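Local coordinates for uncharacterized protein VP1736 (Vibrio parahaemolyticus, PDB 3LXQ) that is of unknown function but carries a sulfatase-family domain of the alkaline phosphatase superfamily, built round a mainly parallel sheet flanked by helices, at residues L96-V101 and H320-P324; L109-L113 and V275-Y280. One frame throughout, in Å; residues are numbered along the deposited sequence.

Interaction 1 of 2, residues L96-V101 and H320-P324; sequences LGAQFV and HFHIP
The backbone N of Ala98 hands its hydrogen to the carbonyl O of His322 over 3.0 Å, nearly straight at 161°. It meets that oxygen from a direction tilted 32° out of the carbonyl plane, and the Ala98 methyl sits over the His322 imidazole. CB lies over one face of the ring, 3.9 Å from its centroid and displaced toward ND1, a CH-pi contact. With CG of His322 anti to its backbone N (chi1 -170°), the ring stands where the methyl can cover it, while NE2 is fixed by a hydrogen bond to the carbonyl O of Thr124, and the Tyr127 ring meets the same imidazole, the two planes not far from parallel.

In this sulfatase-family domain, the contact joins the loop that follows strand 87-93, here wound into a short 3-10 turn, to strand 322-328 in the large mixed sheet. Pro324 fits against that loop: its CG touches CD2 of Leu96 at 3.9 Å and CG2 of Val101 at 3.9 Å, while its CD presses on the carbonyl O of Leu96, a buried oxygen with no hydrogen-bonding partner. Farther out, where both residues are partly exposed, the Gln99 amide comes to the edge of the His320 ring, the planes steeply inclined. NE2 of Gln99 and ND1 of His320 are each hydrogen-bonded to Asp307, one to either carboxylate oxygen.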
loop_
_atom_site.group_PDB
_atom_site.type_symbol
_atom_site.label_atom_id
_atom_site.label_comp_id
_atom_site.label_asym_id
_atom_site.label_seq_id
_atom_site.Cartn_x
_atom_site.Cartn_y
_atom_site.Cartn_z
ATOM N N LEU A 96 9.385 1.781 5.405
ATOM C CA LEU A 96 9.088 2.908 6.285
ATOM C C LEU A 96 7.998 2.560 7.314
ATOM O O LEU A 96 6.854 2.956 7.180
ATOM C CB LEU A 96 8.717 4.150 5.469
ATOM C CG LEU A 96 8.661 5.486 6.229
ATOM C CD1 LEU A 96 10.017 5.885 6.715
ATOM C CD2 LEU A 96 8.064 6.606 5.365
ATOM N N GLY A 97 8.368 1.805 8.342
ATOM C CA GLY A 97 7.440 1.480 9.415
ATOM C C GLY A 97 7.165 2.676 10.300
ATOM O O GLY A 97 7.950 3.635 10.332
ATOM N N ALA A 98 6.057 2.606 11.034
ATOM C CA ALA A 98 5.641 3.667 11.951
ATOM C C ALA A 98 6.638 3.898 13.076
ATOM O O ALA A 98 6.699 5.005 13.631
ATOM C CB ALA A 98 4.250 3.359 12.540
ATOM N N GLN A 99 7.391 2.847 13.423
ATOM C CA GLN A 99 8.449 2.926 14.432
ATOM C C GLN A 99 9.516 3.978 14.087
ATOM O O GLN A 99 10.210 4.483 14.977
ATOM C CB GLN A 99 9.085 1.547 14.682
ATOM C CG GLN A 99 9.922 0.989 13.518
ATOM C CD GLN A 99 10.562 -0.371 13.812
ATOM O OE1 GLN A 99 11.021 -0.637 14.919
ATOM N NE2 GLN A 99 10.601 -1.232 12.804
ATOM N N PHE A 100 9.631 4.305 12.802
ATOM C CA PHE A 100 10.604 5.288 12.328
ATOM C C PHE A 100 9.980 6.657 12.066
ATOM O O PHE A 100 10.649 7.545 11.532
ATOM C CB PHE A 100 11.294 4.812 11.042
ATOM C CG PHE A 100 11.886 3.429 11.128
ATOM C CD1 PHE A 100 12.985 3.169 11.950
ATOM C CD2 PHE A 100 11.358 2.387 10.359
ATOM C CE1 PHE A 100 13.541 1.882 12.025
ATOM C CE2 PHE A 100 11.906 1.091 10.425
ATOM C CZ PHE A 100 13.003 0.842 11.265
ATOM N N VAL A 101 8.707 6.829 12.430
ATOM C CA VAL A 101 7.996 8.088 12.162
ATOM C C VAL A 101 7.700 8.900 13.433
ATOM O O VAL A 101 6.923 8.483 14.295
ATOM C CB VAL A 101 6.692 7.875 11.340
ATOM C CG1 VAL A 101 6.089 9.217 10.952
ATOM C CG2 VAL A 101 6.962 7.054 10.092
ATOM N N HIS A 320 4.195 -4.132 13.956
ATOM C CA HIS A 320 5.092 -4.215 12.809
ATOM C C HIS A 320 4.404 -4.307 11.450
ATOM O O HIS A 320 5.045 -4.589 10.448
ATOM C CB HIS A 320 6.092 -5.336 13.000
ATOM C CG HIS A 320 7.057 -5.075 14.106
ATOM N ND1 HIS A 320 8.158 -4.262 13.947
ATOM C CD2 HIS A 320 7.075 -5.489 15.397
ATOM C CE1 HIS A 320 8.825 -4.202 15.088
ATOM N NE2 HIS A 320 8.192 -4.943 15.981
ATOM N N PHE A 321 3.102 -4.056 11.428
ATOM C CA PHE A 321 2.380 -3.821 10.177
ATOM C C PHE A 321 1.942 -2.363 10.117
ATOM O O PHE A 321 1.410 -1.887 9.095
ATOM C CB PHE A 321 1.191 -4.778 10.065
ATOM C CG PHE A 321 1.590 -6.215 9.848
ATOM C CD1 PHE A 321 1.977 -7.021 10.919
ATOM C CD2 PHE A 321 1.591 -6.756 8.573
ATOM C CE1 PHE A 321 2.369 -8.342 10.724
ATOM C CE2 PHE A 321 1.972 -8.075 8.365
ATOM C CZ PHE A 321 2.353 -8.874 9.446
ATOM N N HIS A 322 2.177 -1.651 11.217
ATOM C CA HIS A 322 1.756 -0.271 11.356
ATOM C C HIS A 322 2.659 0.651 10.533
ATOM O O HIS A 322 3.882 0.615 10.634
ATOM C CB HIS A 322 1.690 0.113 12.837
ATOM C CG HIS A 322 1.044 1.439 13.105
ATOM N ND1 HIS A 322 1.365 2.206 14.205
ATOM C CD2 HIS A 322 0.101 2.133 12.427
ATOM C CE1 HIS A 322 0.645 3.314 14.195
ATOM N NE2 HIS A 322 -0.129 3.295 13.125
ATOM N N ILE A 323 2.034 1.462 9.686
ATOM C CA ILE A 323 2.753 2.209 8.670
ATOM C C ILE A 323 2.153 3.599 8.541
ATOM O O ILE A 323 0.985 3.801 8.863
ATOM C CB ILE A 323 2.744 1.481 7.281
ATOM C CG1 ILE A 323 1.328 1.072 6.853
ATOM C CG2 ILE A 323 3.604 0.234 7.325
ATOM C CD1 ILE A 323 1.184 0.828 5.338
ATOM N N PRO A 324 2.961 4.574 8.099
ATOM C CA PRO A 324 2.407 5.884 7.776
ATOM C C PRO A 324 1.646 5.848 6.460
ATOM O O PRO A 324 1.932 5.024 5.596
ATOM C CB PRO A 324 3.654 6.756 7.623
ATOM C CG PRO A 324 4.719 5.799 7.165
ATOM C CD PRO A 324 4.417 4.519 7.883
#

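Interaction 2 of 2, residues L109-L113 and V275-Y280; sequences LTPNL and VKYSDY
Both carboxylate oxygens of Asp279 are taken up by backbone N-H groups in the first turn of helix 111-118. OD2 accepts from N of Asn112 at 2.8 Å (154°), and OD1 accepts from N of Leu113, also at 2.8 Å and about as straight. Each oxygen uses its syn lone pair, so the carboxylate straddles two consecutive amides like a fork. The Asn112 side chain reaches toward Asp279 as well, its amide plane only 18° from that of the carboxylate. Its ND2 gives a bent hydrogen bond to the carbonyl O of Asp279, 3.1 Å long, entering from above the carbonyl plane.

Around this grip, Thr110 and Pro111 pack on the carboxylate through carbon: CB of Thr110 lies 3.5 Å from OD1, and CD of Pro111 approaches OD2. Thr110 occupies the N-cap position but makes no capping bond with its side chain; OG1 instead bonds to Asp114 and to the backbone N of Gly102. One turn back along helix 271-289, the carbonyl O of Leu109 receives a CA-H...O contact from Lys276, CA to O 3.4 Å, and CG1 of Val275 rests on CB of Leu109 at 4.0 Å. Asp279 reaches across because its CG is anti to the backbone N (chi1 -180°), projecting the carboxylate from helix 271-289 onto the other helix's N-terminus. There the amides and the helix dipole would be expected to stabilise a negative charge and probably lower its pKa, so that a buried acid from one helix can serve as acceptor for the amides at the start of another.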
loop_
_atom_site.group_PDB
_atom_site.type_symbol
_atom_site.label_atom_id
_atom_site.label_comp_id
_atom_site.label_asym_id
_atom_site.label_seq_id
_atom_site.Cartn_x
_atom_site.Cartn_y
_atom_site.Cartn_z
ATOM N N LEU A 109 12.824 10.471 13.234
ATOM C CA LEU A 109 13.548 10.162 12.006
ATOM C C LEU A 109 12.940 10.774 10.751
ATOM O O LEU A 109 13.538 10.698 9.677
ATOM C CB LEU A 109 13.644 8.646 11.830
ATOM C CG LEU A 109 14.958 7.880 11.986
ATOM C CD1 LEU A 109 15.906 8.441 13.058
ATOM C CD2 LEU A 109 14.659 6.399 12.234
ATOM N N THR A 110 11.755 11.369 10.879
ATOM C CA THR A 110 11.027 11.857 9.705
ATOM C C THR A 110 10.511 13.300 9.811
ATOM O O THR A 110 9.321 13.525 9.582
ATOM C CB THR A 110 9.814 10.945 9.366
ATOM O OG1 THR A 110 9.006 10.786 10.536
ATOM C CG2 THR A 110 10.267 9.572 8.837
ATOM N N PRO A 111 11.396 14.283 10.106
ATOM C CA PRO A 111 10.894 15.655 10.287
ATOM C C PRO A 111 10.210 16.275 9.059
ATOM O O PRO A 111 9.250 17.028 9.230
ATOM C CB PRO A 111 12.144 16.453 10.679
ATOM C CG PRO A 111 13.293 15.643 10.217
ATOM C CD PRO A 111 12.858 14.211 10.291
ATOM N N ASN A 112 10.689 15.983 7.850
ATOM C CA ASN A 112 10.016 16.464 6.640
ATOM C C ASN A 112 8.624 15.869 6.488
ATOM O O ASN A 112 7.676 16.595 6.203
ATOM C CB ASN A 112 10.835 16.188 5.379
ATOM C CG ASN A 112 12.097 17.041 5.295
ATOM O OD1 ASN A 112 12.044 18.272 5.367
ATOM N ND2 ASN A 112 13.239 16.384 5.139
ATOM N N LEU A 113 8.499 14.553 6.681
ATOM C CA LEU A 113 7.191 13.887 6.582
ATOM C C LEU A 113 6.238 14.357 7.676
ATOM O O LEU A 113 5.076 14.624 7.396
ATOM C CB LEU A 113 7.316 12.356 6.594
ATOM C CG LEU A 113 6.031 11.529 6.410
ATOM C CD1 LEU A 113 5.410 11.755 5.029
ATOM C CD2 LEU A 113 6.278 10.041 6.661
ATOM N N VAL A 275 16.678 5.877 6.717
ATOM C CA VAL A 275 15.313 6.406 6.839
ATOM C C VAL A 275 15.353 7.941 6.876
ATOM O O VAL A 275 14.655 8.604 6.103
ATOM C CB VAL A 275 14.562 5.833 8.075
ATOM C CG1 VAL A 275 13.265 6.611 8.352
ATOM C CG2 VAL A 275 14.263 4.338 7.890
ATOM N N LYS A 276 16.191 8.496 7.751
ATOM C CA LYS A 276 16.311 9.947 7.857
ATOM C C LYS A 276 16.790 10.575 6.547
ATOM O O LYS A 276 16.300 11.641 6.169
ATOM C CB LYS A 276 17.207 10.365 9.027
ATOM C CG LYS A 276 17.130 11.863 9.345
ATOM C CD LYS A 276 17.740 12.202 10.692
ATOM C CE LYS A 276 17.377 13.628 11.094
ATOM N NZ LYS A 276 18.204 14.132 12.227
ATOM N N TYR A 277 17.725 9.913 5.855
ATOM C CA TYR A 277 18.095 10.332 4.501
ATOM C C TYR A 277 16.881 10.334 3.567
ATOM O O TYR A 277 16.626 11.330 2.885
ATOM C CB TYR A 277 19.237 9.498 3.876
ATOM C CG TYR A 277 19.370 9.830 2.405
ATOM C CD1 TYR A 277 19.988 11.007 1.997
ATOM C CD2 TYR A 277 18.783 9.024 1.429
ATOM C CE1 TYR A 277 20.063 11.349 0.658
ATOM C CE2 TYR A 277 18.853 9.356 0.082
ATOM C CZ TYR A 277 19.493 10.523 -0.295
ATOM O OH TYR A 277 19.581 10.859 -1.627
ATOM N N SER A 278 16.146 9.220 3.535
ATOM C CA SER A 278 14.949 9.104 2.696
ATOM C C SER A 278 13.912 10.189 2.993
ATOM O O SER A 278 13.275 10.703 2.073
ATOM C CB SER A 278 14.312 7.727 2.833
ATOM O OG SER A 278 13.215 7.602 1.941
ATOM N N ASP A 279 13.757 10.532 4.272
ATOM C CA ASP A 279 12.924 11.670 4.680
ATOM C C ASP A 279 13.401 12.995 4.081
ATOM O O ASP A 279 12.589 13.767 3.544
ATOM C CB ASP A 279 12.882 11.824 6.199
ATOM C CG ASP A 279 12.014 12.997 6.633
ATOM O OD1 ASP A 279 10.770 12.853 6.578
ATOM O OD2 ASP A 279 12.562 14.056 7.015
ATOM N N TYR A 280 14.703 13.271 4.206
ATOM C CA TYR A 280 15.286 14.460 3.599
ATOM C C TYR A 280 15.024 14.438 2.101
ATOM O O TYR A 280 14.707 15.460 1.507
ATOM C CB TYR A 280 16.800 14.551 3.876
ATOM C CG TYR A 280 17.567 15.252 2.774
ATOM C CD1 TYR A 280 17.782 16.635 2.808
ATOM C CD2 TYR A 280 18.056 14.535 1.678
ATOM C CE1 TYR A 280 18.477 17.280 1.779
ATOM C CE2 TYR A 280 18.744 15.168 0.652
ATOM C CZ TYR A 280 18.950 16.532 0.706
ATOM O OH TYR A 280 19.636 17.138 -0.319
#

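In the fold
Interactions 1 and 2 are neighbours in the fold, their centres about 13 Å apart. Along the chain, interaction 2 is nested inside the long loop that interaction 1 closes, and both belong to the sulfatase-family domain. They touch directly: the carbonyl O of Phe100 comes within 3.2 Å of CB of Leu109, CA of Val101 lies 3.3 Å from OG1 of Thr110, and CD1 of Leu96 packs on CG1 of Val275 at 3.7 Å. Helix 271-289 thus backs the loop of interaction 1 as well as the helix start of interaction 2. Segment 96-101 is touched by both strand 322-328 and helix 271-289, and segment 109-113 by the helix.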